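Local coordinates for protein putative SAM-dependent O-methyltranferase (PDB 4YMH) that binds S-adenosyl-L-homocysteine and probably acts as a cation-dependent, S-adenosylmethionine-using O-methyltransferase with a class I Rossmann-like fold, at residues 33-38 with 49-54; 67-72 with 81-86. One frame throughout, in Å; residues are numbered along the deposited sequence.

Contact 1. Residues 33-38 with 49-54; sequences EHWEWT and SSRLQG. With SAH (S-adenosyl-L-homocysteine), chain E.
The indole of Trp35, on helix 29-41, reaches across to the capped N-terminus of helix 51-64 and meets Ser49 at its edge and Arg51 over one face. Ser50 and Gln53 form a capping box at this helix start: Gln53 N donates to Ser50 OG, and Ser50 N returns a nearly straight bond (174°) to Gln53 OE1 from above the amide carbonyl plane. With CG anti to the backbone N (chi1 -171°), the Trp35 side chain projects from its helix so that NE1 donates to Ser49 O at 2.8 Å. The oxygen lies within 2° of the ring plane, and the N-H also lies in the carbonyl plane of Ser49, an alignment that, with Arg51 over the face, should restrict rotation of the indole. The Arg51 chain runs at about a right angle to the Trp35 side chain, laying Arg51 CG over the ring face, 3.8 Å from the centroid of the Trp35 six-membered ring in a CH-pi contact. Tyr78 meets the same indole with its ring, and Ser50 OG is also bonded to Ser4 of the second subunit. The carbonyl of Ser49 is thus held by helix 29-41, while its other polar groups face the ligand: Ser49 N makes a weak bond to SAH O, and Ser49 OG lies 2.6 Å from carboxylate oxygen OXT of SAH, to which it donates.

Contact 2. Residues 67-72 with 81-86; sequences KRILEI and LAWYEG
Ile69 lays its CG2 methyl over one face of the Trp83 indole, 4.1 Å from the centroid of the five-membered ring and 13° off its normal, a CH-pi contact displaced toward the rim. Its other branch runs along the root of the tryptophan, where Ile69 CD1 comes within 3.8 Å of Trp83 CB. Because chi1 of Ile69 (-68°) sets CG2 anti to the backbone N and CG1 beside it, both branches can touch Trp83 at once. Two residues further along the strand, on the same side, Glu71 extends to the indole edge, where Glu71 OE2 lies near the ring plane, 3.2 Å from Trp83 NE1, but the strongly bent N-H approach makes this a weak hydrogen bond; the carboxylate is turned 58° from the ring. Firmer partners hold the buried carboxylate: Ser79 OG bonds OE2 and Thr96 OG1 bonds OE1. Ser79 OG also bonds SAH, which places Glu71 in a second shell behind the ligand pocket. The pairing joins the first strand and helix of a Rossmann-like beta-alpha-beta unit, 68-72, 78-86 and 93-98. The Trp83 side chain fills the interface between its own helix 78-86 and the sheet, edge-to-face with Phe142 and against Leu140 of strand 138-143, and touches Ile94 of strand 93-98, the neighbour on the other side of 68-72, and Met57 of helix 51-64.

Overall arrangement
Contact 1 closes before contact 2 opens along the chain, and helix 51-64 of the first leads directly into strand 68-72 of the second. Their centres are 15 Å apart, yet they touch where His34 CD2 packs against Leu81 CD1 at 3.9 Å, bringing helix 29-41 against helix 78-86. Contact 1 joins two helices near the carboxylate end of SAH; contact 2 fastens a helix to strand 68-72, which lies between strands 93-98 and 138-143 in the seven-stranded mixed sheet. Both border the cofactor pocket, one through direct bonds to the ligand and the other from behind it, within the single Rossmann-like methyltransferase domain.

Contact 1. Residues 33-38 with 49-54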
ATOM      1  N   GLU A  33     -15.665 -13.012  13.807  1.00 29.91           N
ATOM      2  CA  GLU A  33     -15.857 -13.899  14.954  1.00 32.77           C
ATOM      3  C   GLU A  33     -14.530 -14.515  15.419  1.00 34.76           C
ATOM      4  O   GLU A  33     -14.255 -14.594  16.624  1.00 33.13           O
ATOM      5  CB  GLU A  33     -16.870 -15.001  14.620  1.00 39.92           C
ATOM      6  CG  GLU A  33     -17.174 -15.926  15.779  1.00 46.75           C
ATOM      7  CD  GLU A  33     -18.245 -16.956  15.453  1.00 56.46           C
ATOM      8  OE1 GLU A  33     -18.351 -17.361  14.277  1.00 58.35           O
ATOM      9  OE2 GLU A  33     -18.986 -17.355  16.375  1.00 62.75           O
ATOM     10  N   HIS A  34     -13.703 -14.945  14.471  1.00 32.73           N
ATOM     11  CA  HIS A  34     -12.399 -15.488  14.845  1.00 35.49           C
ATOM     12  C   HIS A  34     -11.491 -14.421  15.486  1.00 33.91           C
ATOM     13  O   HIS A  34     -10.751 -14.702  16.437  1.00 28.83           O
ATOM     14  CB  HIS A  34     -11.705 -16.103  13.631  1.00 32.29           C
ATOM     15  CG  HIS A  34     -10.317 -16.570  13.915  1.00 33.53           C
ATOM     16  ND1 HIS A  34     -10.046 -17.705  14.651  1.00 36.32           N
ATOM     17  CD2 HIS A  34      -9.114 -16.045  13.582  1.00 34.68           C
ATOM     18  CE1 HIS A  34      -8.739 -17.860  14.751  1.00 35.71           C
ATOM     19  NE2 HIS A  34      -8.149 -16.863  14.114  1.00 32.45           N
ATOM     20  N   TRP A  35     -11.557 -13.201  14.966  1.00 32.55           N
ATOM     21  CA  TRP A  35     -10.733 -12.098  15.466  1.00 33.23           C
ATOM     22  C   TRP A  35     -11.097 -11.794  16.924  1.00 36.27           C
ATOM     23  O   TRP A  35     -10.226 -11.732  17.817  1.00 35.45           O
ATOM     24  CB  TRP A  35     -10.931 -10.871  14.566  1.00 31.49           C
ATOM     25  CG  TRP A  35     -10.007  -9.718  14.802  1.00 32.21           C
ATOM     26  CD1 TRP A  35      -8.729  -9.578  14.336  1.00 28.46           C
ATOM     27  CD2 TRP A  35     -10.305  -8.518  15.524  1.00 39.58           C
ATOM     28  NE1 TRP A  35      -8.210  -8.370  14.736  1.00 31.94           N
ATOM     29  CE2 TRP A  35      -9.156  -7.700  15.469  1.00 40.01           C
ATOM     30  CE3 TRP A  35     -11.431  -8.056  16.217  1.00 44.25           C
ATOM     31  CZ2 TRP A  35      -9.098  -6.453  16.084  1.00 43.92           C
ATOM     32  CZ3 TRP A  35     -11.373  -6.815  16.824  1.00 47.95           C
ATOM     33  CH2 TRP A  35     -10.213  -6.027  16.753  1.00 48.84           C
ATOM     34  N   GLU A  36     -12.398 -11.649  17.164  1.00 32.73           N
ATOM     35  CA  GLU A  36     -12.918 -11.388  18.501  1.00 33.42           C
ATOM     36  C   GLU A  36     -12.590 -12.522  19.472  1.00 41.16           C
ATOM     37  O   GLU A  36     -12.202 -12.289  20.627  1.00 43.01           O
ATOM     38  CB  GLU A  36     -14.430 -11.164  18.448  1.00 51.64           C
ATOM     39  CG  GLU A  36     -14.853  -9.922  17.678  1.00 52.95           C
ATOM     40  CD  GLU A  36     -14.555  -8.628  18.422  1.00 59.81           C
ATOM     41  OE1 GLU A  36     -14.180  -8.686  19.616  1.00 63.54           O
ATOM     42  OE2 GLU A  36     -14.699  -7.548  17.812  1.00 60.88           O
ATOM     43  N   TRP A  37     -12.755 -13.749  18.995  1.00 42.15           N
ATOM     44  CA  TRP A  37     -12.468 -14.930  19.795  1.00 41.42           C
ATOM     45  C   TRP A  37     -11.007 -14.977  20.201  1.00 42.25           C
ATOM     46  O   TRP A  37     -10.676 -15.349  21.330  1.00 42.25           O
ATOM     47  CB  TRP A  37     -12.828 -16.195  19.024  1.00 42.47           C
ATOM     48  CG  TRP A  37     -12.364 -17.458  19.685  1.00 48.27           C
ATOM     49  CD1 TRP A  37     -13.042 -18.199  20.608  1.00 52.40           C
ATOM     50  CD2 TRP A  37     -11.125 -18.136  19.459  1.00 49.17           C
ATOM     51  NE1 TRP A  37     -12.299 -19.295  20.974  1.00 53.18           N
ATOM     52  CE2 TRP A  37     -11.119 -19.280  20.280  1.00 53.01           C
ATOM     53  CE3 TRP A  37     -10.020 -17.885  18.640  1.00 49.42           C
ATOM     54  CZ2 TRP A  37     -10.050 -20.171  20.307  1.00 54.48           C
ATOM     55  CZ3 TRP A  37      -8.957 -18.770  18.669  1.00 50.57           C
ATOM     56  CH2 TRP A  37      -8.981 -19.900  19.495  1.00 53.42           C
ATOM     57  N   THR A  38     -10.132 -14.621  19.268  1.00 40.57           N
ATOM     58  CA  THR A  38      -8.705 -14.573  19.549  1.00 42.99           C
ATOM     59  C   THR A  38      -8.418 -13.537  20.629  1.00 47.24           C
ATOM     60  O   THR A  38      -7.652 -13.793  21.562  1.00 49.98           O
ATOM     61  CB  THR A  38      -7.885 -14.246  18.287  1.00 38.06           C
ATOM     62  OG1 THR A  38      -8.069 -15.283  17.319  1.00 33.91           O
ATOM     63  CG2 THR A  38      -6.394 -14.139  18.632  1.00 33.18           C
ATOM     64  N   SER A  49      -3.150  -9.102  13.613  1.00 34.10           N
ATOM     65  CA  SER A  49      -3.412  -7.959  12.743  1.00 31.17           C
ATOM     66  C   SER A  49      -4.760  -7.331  13.099  1.00 32.71           C
ATOM     67  O   SER A  49      -5.575  -7.964  13.764  1.00 31.93           O
ATOM     68  CB  SER A  49      -3.364  -8.390  11.275  1.00 31.70           C
ATOM     69  OG  SER A  49      -2.081  -8.927  10.964  1.00 29.38           O
ATOM     70  N   SER A  50      -4.975  -6.080  12.691  1.00 30.28           N
ATOM     71  CA  SER A  50      -6.264  -5.403  12.862  1.00 29.12           C
ATOM     72  C   SER A  50      -7.305  -5.871  11.836  1.00 27.91           C
ATOM     73  O   SER A  50      -6.987  -6.612  10.907  1.00 24.07           O
ATOM     74  CB  SER A  50      -6.091  -3.895  12.728  1.00 32.00           C
ATOM     75  OG  SER A  50      -5.834  -3.562  11.367  1.00 26.36           O
ATOM     76  N   ARG A  51      -8.545  -5.418  11.994  1.00 26.83           N
ATOM     77  CA  ARG A  51      -9.595  -5.705  11.018  1.00 27.63           C
ATOM     78  C   ARG A  51      -9.327  -5.044   9.661  1.00 28.13           C
ATOM     79  O   ARG A  51      -9.541  -5.654   8.601  1.00 23.09           O
ATOM     80  CB  ARG A  51     -10.955  -5.254  11.555  1.00 32.81           C
ATOM     81  CG  ARG A  51     -11.422  -6.029  12.780  1.00 38.16           C
ATOM     82  CD  ARG A  51     -12.785  -5.549  13.271  1.00 46.02           C
ATOM     83  NE  ARG A  51     -13.815  -5.618  12.235  1.00 48.55           N
ATOM     84  CZ  ARG A  51     -15.122  -5.676  12.480  1.00 52.13           C
ATOM     85  NH1 ARG A  51     -15.570  -5.697  13.729  1.00 52.97           N
ATOM     86  NH2 ARG A  51     -15.983  -5.731  11.478  1.00 52.14           N
ATOM     87  N   LEU A  52      -8.852  -3.798   9.698  1.00 23.43           N
ATOM     88  CA  LEU A  52      -8.529  -3.081   8.467  1.00 20.09           C
ATOM     89  C   LEU A  52      -7.437  -3.834   7.703  1.00 20.77           C
ATOM     90  O   LEU A  52      -7.512  -3.993   6.480  1.00 21.21           O
ATOM     91  CB  LEU A  52      -8.086  -1.641   8.776  1.00 21.12           C
ATOM     92  CG  LEU A  52      -7.750  -0.756   7.572  1.00 22.02           C
ATOM     93  CD1 LEU A  52      -8.960  -0.635   6.639  1.00 19.56           C
ATOM     94  CD2 LEU A  52      -7.284   0.631   8.046  1.00 22.42           C
ATOM     95  N   GLN A  53      -6.433  -4.328   8.428  1.00 19.26           N
ATOM     96  CA  GLN A  53      -5.378  -5.112   7.794  1.00 19.94           C
ATOM     97  C   GLN A  53      -5.944  -6.368   7.179  1.00 17.37           C
ATOM     98  O   GLN A  53      -5.483  -6.811   6.126  1.00 19.63           O
ATOM     99  CB  GLN A  53      -4.272  -5.484   8.789  1.00 21.43           C
ATOM    100  CG  GLN A  53      -3.370  -4.347   9.184  1.00 28.78           C
ATOM    101  CD  GLN A  53      -2.292  -4.790  10.157  1.00 35.43           C
ATOM    102  OE1 GLN A  53      -2.446  -4.644  11.367  1.00 36.07           O
ATOM    103  NE2 GLN A  53      -1.204  -5.349   9.628  1.00 33.05           N
ATOM    104  N   GLY A  54      -6.948  -6.954   7.829  1.00 19.48           N
ATOM    105  CA  GLY A  54      -7.657  -8.083   7.249  1.00 20.73           C
ATOM    106  C   GLY A  54      -8.290  -7.759   5.902  1.00 19.86           C
ATOM    107  O   GLY A  54      -8.166  -8.511   4.923  1.00 19.65           O
TER
HETATM  108  N   SAH E1001       0.204 -13.387  11.313  1.00 31.95           N
HETATM  109  CA  SAH E1001      -0.595 -13.317  12.504  1.00 35.69           C
HETATM  110  CB  SAH E1001       0.232 -12.885  13.711  1.00 32.83           C
HETATM  111  CG  SAH E1001       1.642 -13.455  13.833  1.00 29.14           C
HETATM  112  SD  SAH E1001       2.371 -12.995  15.361  1.00 31.51           S
HETATM  113  C   SAH E1001      -1.739 -12.354  12.336  1.00 35.76           C
HETATM  114  O   SAH E1001      -2.708 -12.440  13.053  1.00 30.25           O
HETATM  115  OXT SAH E1001      -1.664 -11.487  11.478  1.00 36.11           O
HETATM  116  C5' SAH E1001       3.898 -13.814  15.148  1.00 30.17           C
HETATM  117  C4' SAH E1001       3.828 -15.328  15.273  1.00 30.11           C
HETATM  118  O4' SAH E1001       5.070 -15.889  14.892  1.00 33.68           O
HETATM  119  C3' SAH E1001       3.593 -15.789  16.692  1.00 32.92           C
HETATM  120  O3' SAH E1001       2.492 -16.664  16.761  1.00 33.00           O
HETATM  121  C2' SAH E1001       4.860 -16.510  17.071  1.00 31.31           C
HETATM  122  O2' SAH E1001       4.662 -17.546  17.980  1.00 28.94           O
HETATM  123  C1' SAH E1001       5.422 -16.951  15.742  1.00 32.84           C
HETATM  124  N9  SAH E1001       6.882 -17.118  15.743  1.00 33.36           N
HETATM  125  C8  SAH E1001       7.782 -16.393  16.381  1.00 32.96           C
HETATM  126  N7  SAH E1001       9.003 -16.835  16.137  1.00 28.91           N
HETATM  127  C5  SAH E1001       8.895 -17.858  15.326  1.00 30.80           C
HETATM  128  C6  SAH E1001       9.808 -18.785  14.662  1.00 30.09           C
HETATM  129  N6  SAH E1001      11.100 -18.658  14.870  1.00 32.24           N
HETATM  130  N1  SAH E1001       9.310 -19.725  13.864  1.00 29.65           N
HETATM  131  C2  SAH E1001       7.999 -19.815  13.667  1.00 29.99           C
HETATM  132  N3  SAH E1001       7.111 -19.013  14.223  1.00 28.46           N
HETATM  133  C4  SAH E1001       7.495 -18.033  15.049  1.00 31.11           C

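Contact 2. Residues 67-72 with 81-86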
ATOM      1  N   LYS A  67      -1.239 -17.948  -6.955  1.00 22.06           N
ATOM      2  CA  LYS A  67      -1.495 -19.384  -7.076  1.00 25.63           C
ATOM      3  C   LYS A  67      -1.215 -20.114  -5.762  1.00 30.01           C
ATOM      4  O   LYS A  67      -1.921 -21.049  -5.395  1.00 31.53           O
ATOM      5  CB  LYS A  67      -0.650 -19.992  -8.202  1.00 28.83           C
ATOM      6  CG  LYS A  67      -1.095 -19.576  -9.602  1.00 36.85           C
ATOM      7  CD  LYS A  67      -0.346 -20.336 -10.704  1.00 42.84           C
ATOM      8  CE  LYS A  67       1.093 -19.865 -10.827  1.00 47.74           C
ATOM      9  NZ  LYS A  67       1.174 -18.381 -11.023  1.00 47.88           N
ATOM     10  N   ARG A  68      -0.166 -19.686  -5.068  1.00 24.95           N
ATOM     11  CA  ARG A  68       0.210 -20.245  -3.771  1.00 21.40           C
ATOM     12  C   ARG A  68       0.609 -19.089  -2.869  1.00 23.53           C
ATOM     13  O   ARG A  68       1.233 -18.136  -3.344  1.00 23.14           O
ATOM     14  CB  ARG A  68       1.378 -21.231  -3.893  1.00 25.33           C
ATOM     15  CG  ARG A  68       1.162 -22.422  -4.817  1.00 33.09           C
ATOM     16  CD  ARG A  68       2.418 -23.297  -4.857  1.00 33.42           C
ATOM     17  NE  ARG A  68       2.648 -24.001  -3.597  1.00 34.04           N
ATOM     18  CZ  ARG A  68       3.845 -24.338  -3.125  1.00 34.62           C
ATOM     19  NH1 ARG A  68       4.949 -24.008  -3.786  1.00 33.77           N
ATOM     20  NH2 ARG A  68       3.940 -24.992  -1.980  1.00 34.93           N
ATOM     21  N   ILE A  69       0.261 -19.171  -1.584  1.00 19.95           N
ATOM     22  CA  ILE A  69       0.620 -18.136  -0.615  1.00 19.20           C
ATOM     23  C   ILE A  69       1.431 -18.782   0.504  1.00 22.49           C
ATOM     24  O   ILE A  69       1.082 -19.858   0.985  1.00 21.67           O
ATOM     25  CB  ILE A  69      -0.632 -17.432  -0.019  1.00 20.52           C
ATOM     26  CG1 ILE A  69      -1.347 -16.601  -1.086  1.00 24.67           C
ATOM     27  CG2 ILE A  69      -0.253 -16.539   1.180  1.00 21.19           C
ATOM     28  CD1 ILE A  69      -2.666 -15.971  -0.627  1.00 22.98           C
ATOM     29  N   LEU A  70       2.522 -18.141   0.892  1.00 19.54           N
ATOM     30  CA  LEU A  70       3.288 -18.584   2.058  1.00 20.94           C
ATOM     31  C   LEU A  70       3.185 -17.531   3.143  1.00 24.28           C
ATOM     32  O   LEU A  70       3.228 -16.340   2.858  1.00 22.54           O
ATOM     33  CB  LEU A  70       4.753 -18.826   1.712  1.00 21.22           C
ATOM     34  CG  LEU A  70       5.674 -19.049   2.929  1.00 21.04           C
ATOM     35  CD1 LEU A  70       5.306 -20.338   3.679  1.00 23.40           C
ATOM     36  CD2 LEU A  70       7.134 -19.055   2.525  1.00 24.91           C
ATOM     37  N   GLU A  71       3.048 -17.977   4.385  1.00 21.63           N
ATOM     38  CA  GLU A  71       2.970 -17.080   5.525  1.00 24.99           C
ATOM     39  C   GLU A  71       3.915 -17.557   6.626  1.00 23.72           C
ATOM     40  O   GLU A  71       3.952 -18.739   6.956  1.00 24.68           O
ATOM     41  CB  GLU A  71       1.526 -17.015   6.018  1.00 33.44           C
ATOM     42  CG  GLU A  71       1.356 -16.674   7.463  1.00 38.12           C
ATOM     43  CD  GLU A  71      -0.096 -16.508   7.835  1.00 35.21           C
ATOM     44  OE1 GLU A  71      -0.606 -17.315   8.650  1.00 36.95           O
ATOM     45  OE2 GLU A  71      -0.723 -15.565   7.312  1.00 31.48           O
ATOM     46  N   ILE A  72       4.707 -16.647   7.176  1.00 23.99           N
ATOM     47  CA  ILE A  72       5.618 -17.011   8.248  1.00 21.72           C
ATOM     48  C   ILE A  72       5.109 -16.326   9.511  1.00 25.72           C
ATOM     49  O   ILE A  72       5.103 -15.093   9.591  1.00 24.06           O
ATOM     50  CB  ILE A  72       7.072 -16.607   7.934  1.00 25.87           C
ATOM     51  CG1 ILE A  72       7.474 -17.094   6.536  1.00 23.93           C
ATOM     52  CG2 ILE A  72       8.019 -17.173   8.984  1.00 28.55           C
ATOM     53  CD1 ILE A  72       8.920 -16.760   6.144  1.00 25.03           C
ATOM     54  N   LEU A  81      -6.544 -17.172   7.542  1.00 23.79           N
ATOM     55  CA  LEU A  81      -7.946 -17.214   7.149  1.00 23.06           C
ATOM     56  C   LEU A  81      -8.301 -16.031   6.240  1.00 25.14           C
ATOM     57  O   LEU A  81      -9.178 -16.157   5.372  1.00 24.61           O
ATOM     58  CB  LEU A  81      -8.860 -17.243   8.380  1.00 24.91           C
ATOM     59  CG  LEU A  81      -8.789 -18.558   9.177  1.00 27.82           C
ATOM     60  CD1 LEU A  81      -9.513 -18.440  10.521  1.00 29.97           C
ATOM     61  CD2 LEU A  81      -9.361 -19.713   8.359  1.00 23.24           C
ATOM     62  N   ALA A  82      -7.627 -14.895   6.429  1.00 25.95           N
ATOM     63  CA  ALA A  82      -7.804 -13.783   5.490  1.00 24.45           C
ATOM     64  C   ALA A  82      -7.361 -14.182   4.079  1.00 24.87           C
ATOM     65  O   ALA A  82      -8.096 -13.969   3.109  1.00 26.60           O
ATOM     66  CB  ALA A  82      -7.039 -12.539   5.951  1.00 18.23           C
ATOM     67  N   TRP A  83      -6.166 -14.762   3.964  1.00 22.62           N
ATOM     68  CA  TRP A  83      -5.677 -15.237   2.664  1.00 23.99           C
ATOM     69  C   TRP A  83      -6.628 -16.264   2.051  1.00 26.50           C
ATOM     70  O   TRP A  83      -6.917 -16.251   0.839  1.00 24.06           O
ATOM     71  CB  TRP A  83      -4.272 -15.857   2.801  1.00 22.11           C
ATOM     72  CG  TRP A  83      -3.210 -14.934   3.354  1.00 20.66           C
ATOM     73  CD1 TRP A  83      -2.373 -15.190   4.406  1.00 24.46           C
ATOM     74  CD2 TRP A  83      -2.868 -13.624   2.884  1.00 23.32           C
ATOM     75  NE1 TRP A  83      -1.542 -14.120   4.622  1.00 23.32           N
ATOM     76  CE2 TRP A  83      -1.825 -13.145   3.703  1.00 24.31           C
ATOM     77  CE3 TRP A  83      -3.344 -12.805   1.850  1.00 20.59           C
ATOM     78  CZ2 TRP A  83      -1.248 -11.884   3.520  1.00 20.48           C
ATOM     79  CZ3 TRP A  83      -2.776 -11.560   1.674  1.00 23.69           C
ATOM     80  CH2 TRP A  83      -1.732 -11.110   2.504  1.00 16.22           C
ATOM     81  N   TYR A  84      -7.098 -17.172   2.905  1.00 25.04           N
ATOM     82  CA  TYR A  84      -8.075 -18.184   2.516  1.00 21.93           C
ATOM     83  C   TYR A  84      -9.310 -17.529   1.897  1.00 24.96           C
ATOM     84  O   TYR A  84      -9.752 -17.906   0.798  1.00 26.12           O
ATOM     85  CB  TYR A  84      -8.444 -19.053   3.738  1.00 24.69           C
ATOM     86  CG  TYR A  84      -9.492 -20.122   3.468  1.00 29.56           C
ATOM     87  CD1 TYR A  84      -9.138 -21.351   2.920  1.00 31.23           C
ATOM     88  CD2 TYR A  84     -10.829 -19.898   3.756  1.00 31.65           C
ATOM     89  CE1 TYR A  84     -10.089 -22.324   2.666  1.00 35.74           C
ATOM     90  CE2 TYR A  84     -11.797 -20.869   3.501  1.00 36.11           C
ATOM     91  CZ  TYR A  84     -11.419 -22.081   2.957  1.00 38.89           C
ATOM     92  OH  TYR A  84     -12.368 -23.048   2.709  1.00 43.25           O
ATOM     93  N   GLU A  85      -9.851 -16.522   2.576  1.00 23.61           N
ATOM     94  CA  GLU A  85     -11.032 -15.830   2.058  1.00 26.84           C
ATOM     95  C   GLU A  85     -10.729 -15.152   0.721  1.00 20.79           C
ATOM     96  O   GLU A  85     -11.576 -15.117  -0.186  1.00 25.20           O
ATOM     97  CB  GLU A  85     -11.543 -14.786   3.061  1.00 30.69           C
ATOM     98  CG  GLU A  85     -12.264 -15.353   4.294  1.00 30.82           C
ATOM     99  CD  GLU A  85     -13.640 -15.933   3.987  1.00 35.59           C
ATOM    100  OE1 GLU A  85     -14.110 -15.837   2.827  1.00 31.22           O
ATOM    101  OE2 GLU A  85     -14.261 -16.481   4.923  1.00 32.86           O
ATOM    102  N   GLY A  86      -9.520 -14.614   0.602  1.00 24.06           N
ATOM    103  CA  GLY A  86      -9.154 -13.886  -0.602  1.00 27.57           C
ATOM    104  C   GLY A  86      -8.845 -14.772  -1.792  1.00 29.21           C
ATOM    105  O   GLY A  86      -8.687 -14.276  -2.907  1.00 28.69           O
TER